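Local atomic coordinates of lysozyme (Penaeus vannamei, PDB entry 6UKC), a protein that probably hydrolyses the beta-1,4 linkages of bacterial peptidoglycan and of chitodextrins, as a C-type lysozyme of glycosyl hydrolase family 22. Residues N46-R49 against N50-D54; K76-C79 against S80-M83; K109-S112 against A113-A116. All blocks are in the same frame, centred on the assembly; numbering follows the deposited sequence.

Contact 1 (N46-R49 against N50-D54); sequences NRNR and NRSTD
Asn-48 reaches back across the hairpin to Asp-54, its ND2 2.8 Å from Asp-54 OD2. The hydrogen bond is fairly straight at the proton (163°) and leaves Asn-48 within its own amide plane, yet it meets the oxygen from above the carboxylate, and the two flat groups stand 52° apart. A weak second bond runs from the same ND2 to Ser-52 OG, 3.5 Å away. The Asn-48 chi1 of -58° sets CG opposite the carbonyl carbon and turns the amide toward Asp-54. Backbone bonds fix that position: Asn-48 N donates to Ser-52 O at 2.9 Å, and Asn-46 and Asp-54 form a hydrogen-bonded antiparallel pair with Asn-46 O 2.8 Å from Asp-54 N. Residues 48 to 51 make a type I turn. Arg-47 and Thr-53, the non-hydrogen-bonded pair, run side by side, and one water joins Arg-47 NE (2.6 Å) to Thr-53 OG1 (2.9 Å). Further out, Asn-61 ND2 bonds both Ser-52 OG and Asp-54 OD1, tying the turn to the next strand. Asp-54 thus receives an amide N-H on each carboxylate oxygen, which would be expected to hold the group's rotation within a polar network spanning the three-stranded sheet.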
# COMPACT_ATOMS: atom_id res chain seq x y z
N ASN A 46 -0.39 -12.38 -5.14
CA ASN A 46 0.32 -13.50 -4.48
C ASN A 46 -0.70 -14.38 -3.77
O ASN A 46 -1.42 -13.89 -2.85
CB ASN A 46 1.43 -13.02 -3.55
CG ASN A 46 2.70 -12.70 -4.32
OD1 ASN A 46 3.49 -13.59 -4.64
ND2 ASN A 46 2.87 -11.43 -4.66
N ARG A 47 -0.75 -15.64 -4.19
CA ARG A 47 -1.71 -16.63 -3.68
C ARG A 47 -0.99 -17.39 -2.58
O ARG A 47 -0.07 -18.14 -2.92
CB ARG A 47 -2.24 -17.50 -4.82
CG ARG A 47 -3.04 -16.68 -5.82
CD ARG A 47 -3.75 -17.45 -6.92
NE ARG A 47 -4.41 -16.47 -7.77
CZ ARG A 47 -3.86 -15.87 -8.82
NH1 ARG A 47 -2.63 -16.16 -9.19
NH2 ARG A 47 -4.56 -14.98 -9.50
N ASN A 48 -1.41 -17.19 -1.34
CA ASN A 48 -0.73 -17.73 -0.14
C ASN A 48 -1.18 -19.17 0.14
O ASN A 48 -2.17 -19.62 -0.47
CB ASN A 48 -0.94 -16.78 1.03
CG ASN A 48 -0.42 -15.42 0.63
OD1 ASN A 48 0.61 -15.34 -0.04
ND2 ASN A 48 -1.16 -14.37 0.96
N ARG A 49 -0.46 -19.82 1.06
CA ARG A 49 -0.68 -21.22 1.49
C ARG A 49 -1.97 -21.35 2.32
O ARG A 49 -2.50 -22.46 2.42
CB ARG A 49 0.51 -21.69 2.32
CG ARG A 49 1.73 -21.94 1.46
CD ARG A 49 1.83 -23.38 0.97
NE ARG A 49 3.14 -23.53 0.36
CZ ARG A 49 4.30 -23.43 1.01
NH1 ARG A 49 4.33 -23.22 2.32
NH2 ARG A 49 5.43 -23.54 0.33
N ASN A 50 -2.42 -20.24 2.89
CA ASN A 50 -3.55 -20.19 3.85
C ASN A 50 -4.87 -19.96 3.10
O ASN A 50 -5.88 -19.68 3.80
CB ASN A 50 -3.29 -19.12 4.90
CG ASN A 50 -3.46 -17.72 4.36
OD1 ASN A 50 -3.95 -16.85 5.07
ND2 ASN A 50 -3.10 -17.49 3.11
N ARG A 51 -4.83 -20.02 1.76
CA ARG A 51 -5.98 -19.87 0.80
C ARG A 51 -6.36 -18.39 0.60
O ARG A 51 -7.40 -18.14 -0.04
CB ARG A 51 -7.20 -20.70 1.23
CG ARG A 51 -7.03 -22.20 1.02
CD ARG A 51 -8.30 -23.02 1.16
NE ARG A 51 -7.97 -24.43 1.01
CZ ARG A 51 -8.81 -25.45 1.17
NH1 ARG A 51 -10.07 -25.23 1.49
NH2 ARG A 51 -8.38 -26.70 1.02
N SER A 52 -5.57 -17.44 1.09
CA SER A 52 -5.83 -15.99 0.93
C SER A 52 -4.96 -15.47 -0.21
O SER A 52 -4.07 -16.20 -0.69
CB SER A 52 -5.60 -15.24 2.21
OG SER A 52 -4.21 -15.12 2.48
N THR A 53 -5.25 -14.27 -0.68
CA THR A 53 -4.55 -13.66 -1.83
C THR A 53 -4.19 -12.23 -1.44
O THR A 53 -5.03 -11.56 -0.77
CB THR A 53 -5.40 -13.73 -3.11
OG1 THR A 53 -5.57 -15.12 -3.38
CG2 THR A 53 -4.77 -13.03 -4.29
N ASP A 54 -2.99 -11.80 -1.82
CA ASP A 54 -2.54 -10.39 -1.68
C ASP A 54 -2.72 -9.70 -3.04
O ASP A 54 -2.33 -10.33 -4.07
CB ASP A 54 -1.12 -10.39 -1.12
CG ASP A 54 -1.02 -11.03 0.26
OD1 ASP A 54 -1.93 -10.76 1.08
OD2 ASP A 54 -0.06 -11.80 0.50
O HOH W 1 -6.30 -15.81 -6.05

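Contact 2 (K76-C79 against S80-M83); sequences KIPC and SDLM
Ile-77 turns CG1 anti to its backbone N (chi1 -159°), and Asp-81 turns CG anti to its carbonyl carbon (chi1 -79°); together these place the Ile-77 branch CG1-CD1 against the carboxylate. Asp-81 OD2 lies 3.3 Å from Ile-77 CD1 and 3.2 Å from Pro-78 CG, a contact of an oxygen with aliphatic carbons in which the ring and the isoleucine branch both border one oxygen. The other Ile-77 branch, CG2, meets Leu-82 CD2 at 4.2 Å. The backbone winds tightly through the same residues: Pro-78 O accepts from Asp-81 N at 2.8 Å, and Cys-79 O accepts from Leu-82 N at the same 2.8 Å. Within 80-83, Met-83 N continues the series to Ser-80 O. Cys-79 SG forms the disulfide with Cys-66, while Leu-82 packs on Glu-89 and Cys-93 of helix 88-105. Successive bonds from residue i+3 back to i are the signature of a short 3-10 helix, here in the long loop between strand 60-61 and helix 88-105 of the C-type lysozyme fold, pinned by a disulfide at its first turn.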
# COMPACT_ATOMS: atom_id res chain seq x y z
N LYS A 76 -14.81 -2.82 2.06
CA LYS A 76 -16.12 -2.90 1.36
C LYS A 76 -15.89 -2.71 -0.13
O LYS A 76 -16.53 -1.83 -0.73
CB LYS A 76 -17.09 -1.88 1.96
CG LYS A 76 -17.58 -2.27 3.36
CD LYS A 76 -18.41 -3.56 3.38
CE LYS A 76 -18.08 -4.53 4.51
NZ LYS A 76 -18.71 -4.13 5.80
N ILE A 77 -14.99 -3.51 -0.69
CA ILE A 77 -14.52 -3.38 -2.09
C ILE A 77 -14.18 -4.78 -2.60
O ILE A 77 -13.64 -5.61 -1.85
CB ILE A 77 -13.34 -2.38 -2.15
CG1 ILE A 77 -13.14 -1.82 -3.55
CG2 ILE A 77 -12.05 -2.98 -1.61
CD1 ILE A 77 -14.12 -0.75 -3.91
N PRO A 78 -14.55 -5.09 -3.88
CA PRO A 78 -13.97 -6.23 -4.59
C PRO A 78 -12.44 -6.06 -4.74
O PRO A 78 -11.97 -4.98 -5.16
CB PRO A 78 -14.65 -6.25 -5.98
CG PRO A 78 -15.40 -4.94 -6.11
CD PRO A 78 -15.46 -4.31 -4.73
N CYS A 79 -11.70 -7.14 -4.44
CA CYS A 79 -10.22 -7.16 -4.44
C CYS A 79 -9.69 -6.71 -5.81
O CYS A 79 -8.70 -5.99 -5.82
CB CYS A 79 -9.68 -8.53 -4.05
SG CYS A 79 -10.13 -9.03 -2.36
N SER A 80 -10.39 -7.03 -6.91
CA SER A 80 -10.04 -6.61 -8.30
C SER A 80 -9.85 -5.09 -8.34
O SER A 80 -8.92 -4.63 -9.06
CB SER A 80 -11.05 -7.07 -9.33
OG SER A 80 -12.35 -6.60 -9.01
N ASP A 81 -10.63 -4.34 -7.55
CA ASP A 81 -10.57 -2.85 -7.55
C ASP A 81 -9.21 -2.38 -7.01
O ASP A 81 -8.83 -1.22 -7.28
CB ASP A 81 -11.74 -2.26 -6.77
CG ASP A 81 -13.06 -2.23 -7.54
OD1 ASP A 81 -13.02 -2.30 -8.77
OD2 ASP A 81 -14.11 -2.15 -6.91
N LEU A 82 -8.51 -3.23 -6.26
CA LEU A 82 -7.17 -2.93 -5.69
C LEU A 82 -6.08 -3.37 -6.67
O LEU A 82 -4.90 -3.18 -6.32
CB LEU A 82 -7.04 -3.66 -4.35
CG LEU A 82 -8.16 -3.33 -3.35
CD1 LEU A 82 -7.80 -3.85 -1.97
CD2 LEU A 82 -8.44 -1.82 -3.32
N MET A 83 -6.47 -3.90 -7.84
CA MET A 83 -5.52 -4.37 -8.87
C MET A 83 -5.84 -3.65 -10.18
O MET A 83 -6.34 -4.28 -11.10
CB MET A 83 -5.65 -5.89 -9.03
CG MET A 83 -4.44 -6.53 -9.66
SD MET A 83 -4.21 -8.17 -8.98
CE MET A 83 -5.87 -8.82 -9.18

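Contact 3 (K109-S112 against A113-A116); sequences KGYS and AWVA
Trp-114 lays the edge of its indole along the backbone of Tyr-111, and its CB begins the contact 3.6 Å from Tyr-111 O. A chi1 of -79° places CG beside the backbone N and brings the indole alongside the main chain. CD2 passes the same oxygen more loosely. CE3 comes closer, 3.4 Å from Tyr-111 O, which sits at the edge of the indole near its plane. The next atom, CZ3, lies 4.1 Å from Gly-110 O, again at the edge, and 4.4 Å from Tyr-111 CD1, where it approaches the phenol ring obliquely. The benzo side thus meets carbonyl oxygens, while on the pyrrole side NE1 has its hydrogen bond with Phe-58 O.

The backbone sets this up. Trp-114 N donates to Tyr-111 O at 3.1 Å, so one oxygen both takes the tryptophan N-H and borders its ring. Two residues earlier, Lys-109 O receives two donors from Ser-112, the backbone N at 3.1 Å and, in the carbonyl plane, OG at 2.7 Å; the serine side chain thereby doubles the grip on that turn.

Trp-30 makes edge-to-face contacts with both Tyr-111 and Trp-114, and Ile-33 of helix 24-38 also touches the two side chains. Ile-97 of helix 88-105 packs against Ala-113 and Trp-114. Residues 110-112, with helical backbone angles, lead to Trp-114 at the N-cap position of helix 115-121, and the aromatic side chains of Tyr-111 and Trp-114 are built into the helical core of the C-type lysozyme fold.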
# COMPACT_ATOMS: atom_id res chain seq x y z
N LYS A 109 1.67 3.54 14.72
CA LYS A 109 1.98 2.12 14.39
C LYS A 109 1.14 1.64 13.19
O LYS A 109 1.16 0.44 12.90
CB LYS A 109 1.81 1.27 15.65
CG LYS A 109 2.59 1.79 16.86
CD LYS A 109 3.49 0.76 17.53
CE LYS A 109 2.93 -0.65 17.45
NZ LYS A 109 3.69 -1.59 18.30
N GLY A 110 0.48 2.55 12.46
CA GLY A 110 -0.47 2.23 11.38
C GLY A 110 0.16 1.38 10.29
O GLY A 110 -0.50 0.44 9.78
N TYR A 111 1.41 1.66 9.92
CA TYR A 111 2.03 0.98 8.75
C TYR A 111 2.55 -0.41 9.12
O TYR A 111 2.94 -1.13 8.19
CB TYR A 111 3.14 1.84 8.16
CG TYR A 111 2.68 3.17 7.62
CD1 TYR A 111 1.97 3.26 6.43
CD2 TYR A 111 3.03 4.35 8.26
CE1 TYR A 111 1.58 4.49 5.91
CE2 TYR A 111 2.64 5.58 7.75
CZ TYR A 111 1.92 5.65 6.57
OH TYR A 111 1.57 6.88 6.06
N SER A 112 2.54 -0.78 10.41
CA SER A 112 3.09 -2.07 10.90
C SER A 112 2.23 -3.25 10.41
O SER A 112 2.67 -4.38 10.58
CB SER A 112 3.27 -2.07 12.40
OG SER A 112 2.04 -2.13 13.09
N ALA A 113 1.10 -2.99 9.74
CA ALA A 113 0.24 -4.00 9.07
C ALA A 113 0.95 -4.59 7.85
O ALA A 113 0.53 -5.68 7.39
CB ALA A 113 -1.08 -3.39 8.67
N TRP A 114 2.00 -3.93 7.35
CA TRP A 114 2.77 -4.37 6.15
C TRP A 114 4.10 -5.02 6.56
O TRP A 114 4.90 -4.35 7.25
CB TRP A 114 3.01 -3.18 5.21
CG TRP A 114 1.82 -2.85 4.38
CD1 TRP A 114 1.52 -3.37 3.15
CD2 TRP A 114 0.78 -1.92 4.69
NE1 TRP A 114 0.35 -2.83 2.69
CE2 TRP A 114 -0.11 -1.92 3.60
CE3 TRP A 114 0.52 -1.06 5.76
CZ2 TRP A 114 -1.25 -1.12 3.57
CZ3 TRP A 114 -0.60 -0.27 5.73
CH2 TRP A 114 -1.47 -0.30 4.65
N VAL A 115 4.33 -6.24 6.07
CA VAL A 115 5.59 -7.00 6.26
C VAL A 115 6.74 -6.16 5.70
O VAL A 115 7.75 -6.01 6.40
CB VAL A 115 5.50 -8.42 5.66
CG1 VAL A 115 6.76 -9.23 5.89
CG2 VAL A 115 4.31 -9.18 6.21
N ALA A 116 6.59 -5.56 4.51
CA ALA A 116 7.66 -4.74 3.89
C ALA A 116 7.99 -3.53 4.77
O ALA A 116 9.18 -3.13 4.82
CB ALA A 116 7.29 -4.30 2.49

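How the contacts relate
The three contacts follow one another along the chain, all in the one C-type lysozyme fold. Contact 1 is the hairpin of strands 45-47 and 53-55; contact 2 lies in the long loop after strand 60-61, and contact 3 comes after helix 88-105, at the start of helix 115-121. None touches another. The centres of contact 1 and contact 2 are about 15 Å apart. Contact 3 is centred about 18 Å from contact 1 and about 20 Å from contact 2. Contact 2 meets the sheet through Tyr-55 of strand 53-55. Helix 88-105 packs on Leu-82 in contact 2 and Ala-113 in contact 3, so it is the element these two share, and contact 2 lies between it and the sheet.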